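Local coordinates for protein esterase (Alcaligenes sp., PDB 1QLW) that probably hydrolyses carboxylic esters, as a bacterial esterase of the alpha/beta-hydrolase fold, at residues T81-F92 with M300-D311. Numbering follows the deposited sequence.
Sequences TPDGRMGWDEYF and MMQDRNNLQVAD
The indole of Trp-88 is sandwiched: Met-301 CB sits 3.5 Å from the centroid of its six-membered ring, a CH-pi contact, while Ala-310 CB covers the five-membered ring from the opposite face and Val-309 CG1 meets the edge. NE1 donates to Asn-306 O (2.8 Å) from above the carbonyl plane; Ala-310 N reaches the same oxygen from the other face. Tyr-91 has Leu-307 CD2 over one face, and its OH donates to the syn side of Asp-311 OD1 (2.6 Å). Arg-304 CA lies over one face of the Arg-85 guanidinium and Thr-81 OG1 over the other. At its edge NH2 binds Gln-302 O (2.9 Å) and NH1 binds Asp-303 O. NE forms a salt bridge with Asp-83 OD2 (2.8 Å). Asn-306 CG lies between its backbone N and carbonyl carbon (chi1 69°), which turns ND2 to Met-86 O and to Met-301 O. The bond to Met-86 O is nearly straight (166°). Helices 88-94 and 306-319 of the alpha/beta-hydrolase fold, their segments crossing at -53°, thus meet through Trp-88 and Tyr-91, packed on Leu-307, Val-309 and Ala-310 and tied by two hydrogen bonds, while Arg-85 links the preceding loops through carbonyl groups. Asp-83 probably offsets the arginine charge.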
ATOM      1  N   THR A  81       7.559   8.765   9.954  1.00 11.43           N
ATOM      2  CA  THR A  81       7.891   9.965   9.183  1.00 11.78           C
ATOM      3  C   THR A  81       9.088   9.692   8.289  1.00 12.12           C
ATOM      4  O   THR A  81       9.856   8.742   8.481  1.00 12.97           O
ATOM      5  CB  THR A  81       8.204  11.161  10.107  1.00 12.15           C
ATOM      6  OG1 THR A  81       9.435  10.901  10.809  1.00 13.33           O
ATOM      7  CG2 THR A  81       7.075  11.394  11.117  1.00 12.86           C
ATOM      8  N   PRO A  82       9.341  10.567   7.306  1.00 12.35           N
ATOM      9  CA  PRO A  82      10.496  10.377   6.419  1.00 13.23           C
ATOM     10  C   PRO A  82      11.819  10.269   7.143  1.00 13.52           C
ATOM     11  O   PRO A  82      12.725   9.556   6.687  1.00 15.05           O
ATOM     12  CB  PRO A  82      10.431  11.597   5.495  1.00 14.26           C
ATOM     13  CG  PRO A  82       8.963  11.888   5.401  1.00 13.36           C
ATOM     14  CD  PRO A  82       8.424  11.612   6.782  1.00 14.01           C
ATOM     15  N   ASP A  83      11.984  10.951   8.279  1.00 13.97           N
ATOM     16  CA  ASP A  83      13.188  10.914   9.083  1.00 14.66           C
ATOM     17  C   ASP A  83      13.155   9.885  10.199  1.00 15.41           C
ATOM     18  O   ASP A  83      14.041   9.897  11.064  1.00 18.48           O
ATOM     19  CB  ASP A  83      13.551  12.293   9.622  1.00 15.43           C
ATOM     20  CG  ASP A  83      12.518  12.862  10.568  1.00 15.29           C
ATOM     21  OD1 ASP A  83      11.303  12.725  10.312  1.00 14.83           O
ATOM     22  OD2 ASP A  83      12.936  13.472  11.577  1.00 18.53           O
ATOM     23  N   GLY A  84      12.192   8.977  10.192  1.00 13.54           N
ATOM     24  CA  GLY A  84      12.218   7.824  11.071  1.00 13.84           C
ATOM     25  C   GLY A  84      11.487   7.947  12.381  1.00 13.97           C
ATOM     26  O   GLY A  84      11.633   7.055  13.231  1.00 16.18           O
ATOM     27  N   ARG A  85      10.707   8.990  12.588  1.00 12.94           N
ATOM     28  CA  ARG A  85      10.014   9.202  13.842  1.00 13.11           C
ATOM     29  C   ARG A  85       8.598   8.628  13.789  1.00 12.86           C
ATOM     30  O   ARG A  85       8.020   8.335  12.750  1.00 12.98           O
ATOM     31  CB  ARG A  85       9.960  10.701  14.161  1.00 13.52           C
ATOM     32  CG  ARG A  85      11.326  11.284  14.493  1.00 14.10           C
ATOM     33  CD  ARG A  85      11.236  12.775  14.773  1.00 14.73           C
ATOM     34  NE  ARG A  85      10.957  13.505  13.532  1.00 15.18           N
ATOM     35  CZ  ARG A  85       9.785  14.033  13.210  1.00 15.23           C
ATOM     36  NH1 ARG A  85       8.772  14.126  14.057  1.00 16.81           N
ATOM     37  NH2 ARG A  85       9.667  14.539  11.986  1.00 16.00           N
ATOM     38  N   MET A  86       8.008   8.535  14.970  1.00 13.75           N
ATOM     39  CA  MET A  86       6.634   8.087  15.116  1.00 13.94           C
ATOM     40  C   MET A  86       5.694   9.012  14.336  1.00 14.09           C
ATOM     41  O   MET A  86       5.773  10.244  14.411  1.00 15.69           O
ATOM     42  CB  MET A  86       6.268   8.139  16.612  1.00 15.71           C
ATOM     43  CG  MET A  86       4.934   7.484  16.910  1.00 17.53           C
ATOM     44  SD  MET A  86       4.514   7.558  18.657  1.00 18.41           S
ATOM     45  CE  MET A  86       5.813   6.535  19.359  1.00 20.67           C
ATOM     46  N   GLY A  87       4.804   8.387  13.596  1.00 15.80           N
ATOM     47  CA  GLY A  87       3.788   9.120  12.848  1.00 17.71           C
ATOM     48  C   GLY A  87       2.484   9.173  13.646  1.00 16.37           C
ATOM     49  O   GLY A  87       2.330   8.625  14.737  1.00 18.19           O
ATOM     50  N   TRP A  88       1.498   9.821  13.017  1.00 15.32           N
ATOM     51  CA  TRP A  88       0.209   9.971  13.663  1.00 15.77           C
ATOM     52  C   TRP A  88      -0.530   8.656  13.794  1.00 16.06           C
ATOM     53  O   TRP A  88      -1.274   8.485  14.769  1.00 17.57           O
ATOM     54  CB  TRP A  88      -0.671  10.984  12.947  1.00 15.46           C
ATOM     55  CG  TRP A  88      -0.301  12.418  13.162  1.00 15.88           C
ATOM     56  CD1 TRP A  88       0.769  12.939  13.832  1.00 16.57           C
ATOM     57  CD2 TRP A  88      -1.028  13.540  12.658  1.00 15.43           C
ATOM     58  NE1 TRP A  88       0.754  14.310  13.780  1.00 17.47           N
ATOM     59  CE2 TRP A  88      -0.362  14.707  13.077  1.00 16.23           C
ATOM     60  CE3 TRP A  88      -2.207  13.683  11.908  1.00 14.83           C
ATOM     61  CZ2 TRP A  88      -0.797  15.987  12.747  1.00 17.22           C
ATOM     62  CZ3 TRP A  88      -2.629  14.964  11.588  1.00 15.65           C
ATOM     63  CH2 TRP A  88      -1.926  16.100  12.008  1.00 16.53           C
ATOM     64  N   ASP A  89      -0.389   7.731  12.855  1.00 16.19           N
ATOM     65  CA  ASP A  89      -1.089   6.455  13.020  1.00 16.33           C
ATOM     66  C   ASP A  89      -0.703   5.762  14.325  1.00 15.82           C
ATOM     67  O   ASP A  89      -1.537   5.465  15.185  1.00 18.00           O
ATOM     68  CB  ASP A  89      -0.717   5.658  11.787  1.00 17.73           C
ATOM     69  CG  ASP A  89      -1.389   4.343  11.790  1.00 17.66           C
ATOM     70  OD1 ASP A  89      -2.371   4.104  12.508  1.00 20.19           O
ATOM     71  OD2 ASP A  89      -0.874   3.526  10.991  1.00 21.21           O
ATOM     72  N   GLU A  90       0.610   5.569  14.541  1.00 15.29           N
ATOM     73  CA  GLU A  90       1.087   4.938  15.757  1.00 15.16           C
ATOM     74  C   GLU A  90       0.762   5.778  16.979  1.00 14.24           C
ATOM     75  O   GLU A  90       0.376   5.250  18.027  1.00 14.77           O
ATOM     76  CB  GLU A  90       2.600   4.725  15.671  1.00 16.44           C
ATOM     77  CG  GLU A  90       3.158   4.077  16.924  1.00 17.84           C
ATOM     78  CD  GLU A  90       4.620   3.746  16.922  1.00 18.92           C
ATOM     79  OE1 GLU A  90       5.279   3.877  15.875  1.00 21.12           O
ATOM     80  OE2 GLU A  90       5.132   3.354  18.001  1.00 21.22           O
ATOM     81  N   TYR A  91       0.908   7.091  16.882  1.00 14.08           N
ATOM     82  CA  TYR A  91       0.633   7.955  18.029  1.00 14.48           C
ATOM     83  C   TYR A  91      -0.828   7.853  18.441  1.00 13.70           C
ATOM     84  O   TYR A  91      -1.156   7.735  19.628  1.00 14.32           O
ATOM     85  CB  TYR A  91       1.008   9.395  17.723  1.00 15.01           C
ATOM     86  CG  TYR A  91       0.975  10.284  18.933  1.00 15.77           C
ATOM     87  CD1 TYR A  91       1.848  10.071  19.984  1.00 17.24           C
ATOM     88  CD2 TYR A  91       0.139  11.377  19.006  1.00 16.56           C
ATOM     89  CE1 TYR A  91       1.887  10.933  21.065  1.00 18.57           C
ATOM     90  CE2 TYR A  91       0.150  12.249  20.073  1.00 17.82           C
ATOM     91  CZ  TYR A  91       1.045  12.029  21.102  1.00 18.11           C
ATOM     92  OH  TYR A  91       1.120  12.884  22.178  1.00 21.73           O
ATOM     93  N   PHE A  92      -1.734   7.875  17.455  1.00 13.62           N
ATOM     94  CA  PHE A  92      -3.156   7.780  17.759  1.00 13.18           C
ATOM     95  C   PHE A  92      -3.466   6.453  18.444  1.00 12.80           C
ATOM     96  O   PHE A  92      -4.243   6.416  19.409  1.00 13.76           O
ATOM     97  CB  PHE A  92      -3.992   7.939  16.490  1.00 13.45           C
ATOM     98  CG  PHE A  92      -4.020   9.321  15.902  1.00 13.82           C
ATOM     99  CD1 PHE A  92      -3.343  10.407  16.416  1.00 16.93           C
ATOM    100  CD2 PHE A  92      -4.770   9.549  14.766  1.00 16.15           C
ATOM    101  CE1 PHE A  92      -3.402  11.651  15.831  1.00 17.98           C
ATOM    102  CE2 PHE A  92      -4.850  10.799  14.171  1.00 17.62           C
ATOM    103  CZ  PHE A  92      -4.161  11.859  14.711  1.00 16.61           C
ATOM    104  N   MET A 300       2.314  18.598   7.924  1.00 12.98           N
ATOM    105  CA  MET A 300       2.486  18.826   9.364  1.00 13.28           C
ATOM    106  C   MET A 300       2.438  17.539  10.181  1.00 13.01           C
ATOM    107  O   MET A 300       2.980  17.494  11.287  1.00 13.88           O
ATOM    108  CB  MET A 300       1.492  19.856   9.873  1.00 14.12           C
ATOM    109  CG  MET A 300       0.053  19.371   9.813  1.00 14.43           C
ATOM    110  SD  MET A 300      -1.101  20.634  10.430  1.00 15.42           S
ATOM    111  CE  MET A 300      -0.962  21.834   9.092  1.00 18.23           C
ATOM    112  N   MET A 301       1.798  16.489   9.666  1.00 12.07           N
ATOM    113  CA  MET A 301       1.794  15.186  10.316  1.00 12.43           C
ATOM    114  C   MET A 301       3.167  14.522  10.292  1.00 12.20           C
ATOM    115  O   MET A 301       3.405  13.562  11.028  1.00 12.97           O
ATOM    116  CB  MET A 301       0.740  14.254   9.727  1.00 12.34           C
ATOM    117  CG  MET A 301       0.986  13.736   8.320  1.00 12.88           C
ATOM    118  SD  MET A 301       1.009  14.971   6.997  1.00 13.51           S
ATOM    119  CE  MET A 301      -0.741  15.445   7.021  1.00 18.14           C
ATOM    120  N   GLN A 302       4.097  15.031   9.484  1.00 11.65           N
ATOM    121  CA  GLN A 302       5.457  14.540   9.377  1.00 12.24           C
ATOM    122  C   GLN A 302       6.495  15.508   9.965  1.00 12.19           C
ATOM    123  O   GLN A 302       7.688  15.181  10.018  1.00 13.47           O
ATOM    124  CB  GLN A 302       5.838  14.287   7.906  1.00 12.34           C
ATOM    125  CG  GLN A 302       4.971  13.204   7.274  1.00 12.15           C
ATOM    126  CD  GLN A 302       5.269  12.969   5.811  1.00 12.52           C
ATOM    127  OE1 GLN A 302       6.112  13.632   5.214  1.00 14.53           O
ATOM    128  NE2 GLN A 302       4.534  12.012   5.252  1.00 12.93           N
ATOM    129  N   ASP A 303       6.058  16.695  10.361  1.00 12.31           N
ATOM    130  CA  ASP A 303       6.937  17.739  10.849  1.00 12.90           C
ATOM    131  C   ASP A 303       7.585  17.345  12.169  1.00 12.81           C
ATOM    132  O   ASP A 303       7.165  16.410  12.859  1.00 13.35           O
ATOM    133  CB  ASP A 303       6.148  19.046  10.960  1.00 13.03           C
ATOM    134  CG  ASP A 303       5.948  19.835   9.671  1.00 12.81           C
ATOM    135  OD1 ASP A 303       6.557  19.493   8.648  1.00 14.17           O
ATOM    136  OD2 ASP A 303       5.151  20.805   9.753  1.00 14.00           O
ATOM    137  N   ARG A 304       8.628  18.084  12.567  1.00 14.00           N
ATOM    138  CA  ARG A 304       9.373  17.767  13.777  1.00 15.00           C
ATOM    139  C   ARG A 304       8.523  17.897  15.034  1.00 15.39           C
ATOM    140  O   ARG A 304       8.792  17.231  16.031  1.00 18.49           O
ATOM    141  CB  ARG A 304      10.639  18.617  13.842  1.00 17.30           C
ATOM    142  CG  ARG A 304      11.670  18.227  12.793  1.00 20.88           C
ATOM    143  CD  ARG A 304      12.950  19.048  12.927  1.00 27.78           C
ATOM    144  NE  ARG A 304      12.748  20.471  12.740  1.00 32.67           N
ATOM    145  CZ  ARG A 304      12.627  21.427  13.647  1.00 35.57           C
ATOM    146  NH1 ARG A 304      12.707  21.173  14.947  1.00 36.66           N
ATOM    147  NH2 ARG A 304      12.455  22.675  13.235  1.00 36.70           N
ATOM    148  N   ASN A 305       7.532  18.778  15.025  1.00 14.61           N
ATOM    149  CA  ASN A 305       6.601  18.953  16.129  1.00 14.84           C
ATOM    150  C   ASN A 305       5.276  18.258  15.799  1.00 13.87           C
ATOM    151  O   ASN A 305       4.235  18.636  16.343  1.00 14.71           O
ATOM    152  CB  ASN A 305       6.378  20.439  16.432  1.00 15.40           C
ATOM    153  CG  ASN A 305       5.616  21.107  15.320  1.00 15.50           C
ATOM    154  OD1 ASN A 305       5.647  20.668  14.167  1.00 16.35           O
ATOM    155  ND2 ASN A 305       4.900  22.180  15.617  1.00 17.68           N
ATOM    156  N   ASN A 306       5.317  17.151  15.046  1.00 13.80           N
ATOM    157  CA  ASN A 306       4.071  16.497  14.670  1.00 13.53           C
ATOM    158  C   ASN A 306       3.277  16.009  15.857  1.00 13.62           C
ATOM    159  O   ASN A 306       2.039  15.940  15.727  1.00 14.70           O
ATOM    160  CB  ASN A 306       4.304  15.392  13.650  1.00 13.41           C
ATOM    161  CG  ASN A 306       5.045  14.178  14.154  1.00 13.43           C
ATOM    162  OD1 ASN A 306       5.848  14.261  15.081  1.00 14.45           O
ATOM    163  ND2 ASN A 306       4.788  13.035  13.512  1.00 14.31           N
ATOM    164  N   LEU A 307       3.889  15.631  16.968  1.00 14.05           N
ATOM    165  CA  LEU A 307       3.107  15.139  18.107  1.00 14.67           C
ATOM    166  C   LEU A 307       2.464  16.288  18.873  1.00 14.75           C
ATOM    167  O   LEU A 307       1.394  16.100  19.467  1.00 16.50           O
ATOM    168  CB  LEU A 307       3.944  14.239  19.011  1.00 17.07           C
ATOM    169  CG  LEU A 307       4.632  13.072  18.292  1.00 17.16           C
ATOM    170  CD1 LEU A 307       5.253  12.132  19.306  1.00 19.93           C
ATOM    171  CD2 LEU A 307       3.671  12.308  17.393  1.00 17.94           C
ATOM    172  N   GLN A 308       3.081  17.475  18.862  1.00 15.31           N
ATOM    173  CA  GLN A 308       2.463  18.668  19.421  1.00 16.12           C
ATOM    174  C   GLN A 308       1.176  18.974  18.638  1.00 15.87           C
ATOM    175  O   GLN A 308       0.125  19.290  19.206  1.00 16.89           O
ATOM    176  CB  GLN A 308       3.418  19.849  19.329  1.00 17.48           C
ATOM    177  CG  GLN A 308       2.879  21.150  19.889  1.00 19.39           C
ATOM    178  CD  GLN A 308       3.803  22.326  19.747  1.00 20.02           C
ATOM    179  OE1 GLN A 308       3.823  23.211  20.628  1.00 23.67           O
ATOM    180  NE2 GLN A 308       4.554  22.403  18.679  1.00 18.91           N
ATOM    181  N   VAL A 309       1.259  18.903  17.304  1.00 15.34           N
ATOM    182  CA  VAL A 309       0.088  19.148  16.456  1.00 15.34           C
ATOM    183  C   VAL A 309      -0.955  18.073  16.702  1.00 14.99           C
ATOM    184  O   VAL A 309      -2.159  18.351  16.848  1.00 16.04           O
ATOM    185  CB  VAL A 309       0.486  19.255  14.983  1.00 15.49           C
ATOM    186  CG1 VAL A 309      -0.757  19.451  14.120  1.00 17.06           C
ATOM    187  CG2 VAL A 309       1.494  20.375  14.760  1.00 16.98           C
ATOM    188  N   ALA A 310      -0.521  16.814  16.778  1.00 14.78           N
ATOM    189  CA  ALA A 310      -1.464  15.728  17.048  1.00 15.49           C
ATOM    190  C   ALA A 310      -2.203  15.944  18.367  1.00 15.67           C
ATOM    191  O   ALA A 310      -3.415  15.699  18.447  1.00 15.65           O
ATOM    192  CB  ALA A 310      -0.758  14.382  17.071  1.00 15.67           C
ATOM    193  N   ASP A 311      -1.499  16.379  19.417  1.00 15.78           N
ATOM    194  CA  ASP A 311      -2.162  16.605  20.695  1.00 17.02           C
ATOM    195  C   ASP A 311      -3.245  17.658  20.595  1.00 16.26           C
ATOM    196  O   ASP A 311      -4.290  17.524  21.220  1.00 17.12           O
ATOM    197  CB  ASP A 311      -1.150  17.007  21.766  1.00 19.43           C
ATOM    198  CG  ASP A 311      -0.402  15.828  22.335  1.00 21.45           C
ATOM    199  OD1 ASP A 311      -0.732  14.671  22.016  1.00 22.47           O
ATOM    200  OD2 ASP A 311       0.528  16.067  23.132  1.00 25.94           O
TER
HETATM  201  O   HOH W   1       9.098  14.256  17.097  1.00 43.93           O
HETATM  202  O   HOH W   2       7.191  11.990  15.999  1.00 19.85           O
HETATM  203  O   HOH W   3       2.008  11.149  10.654  1.00 13.83           O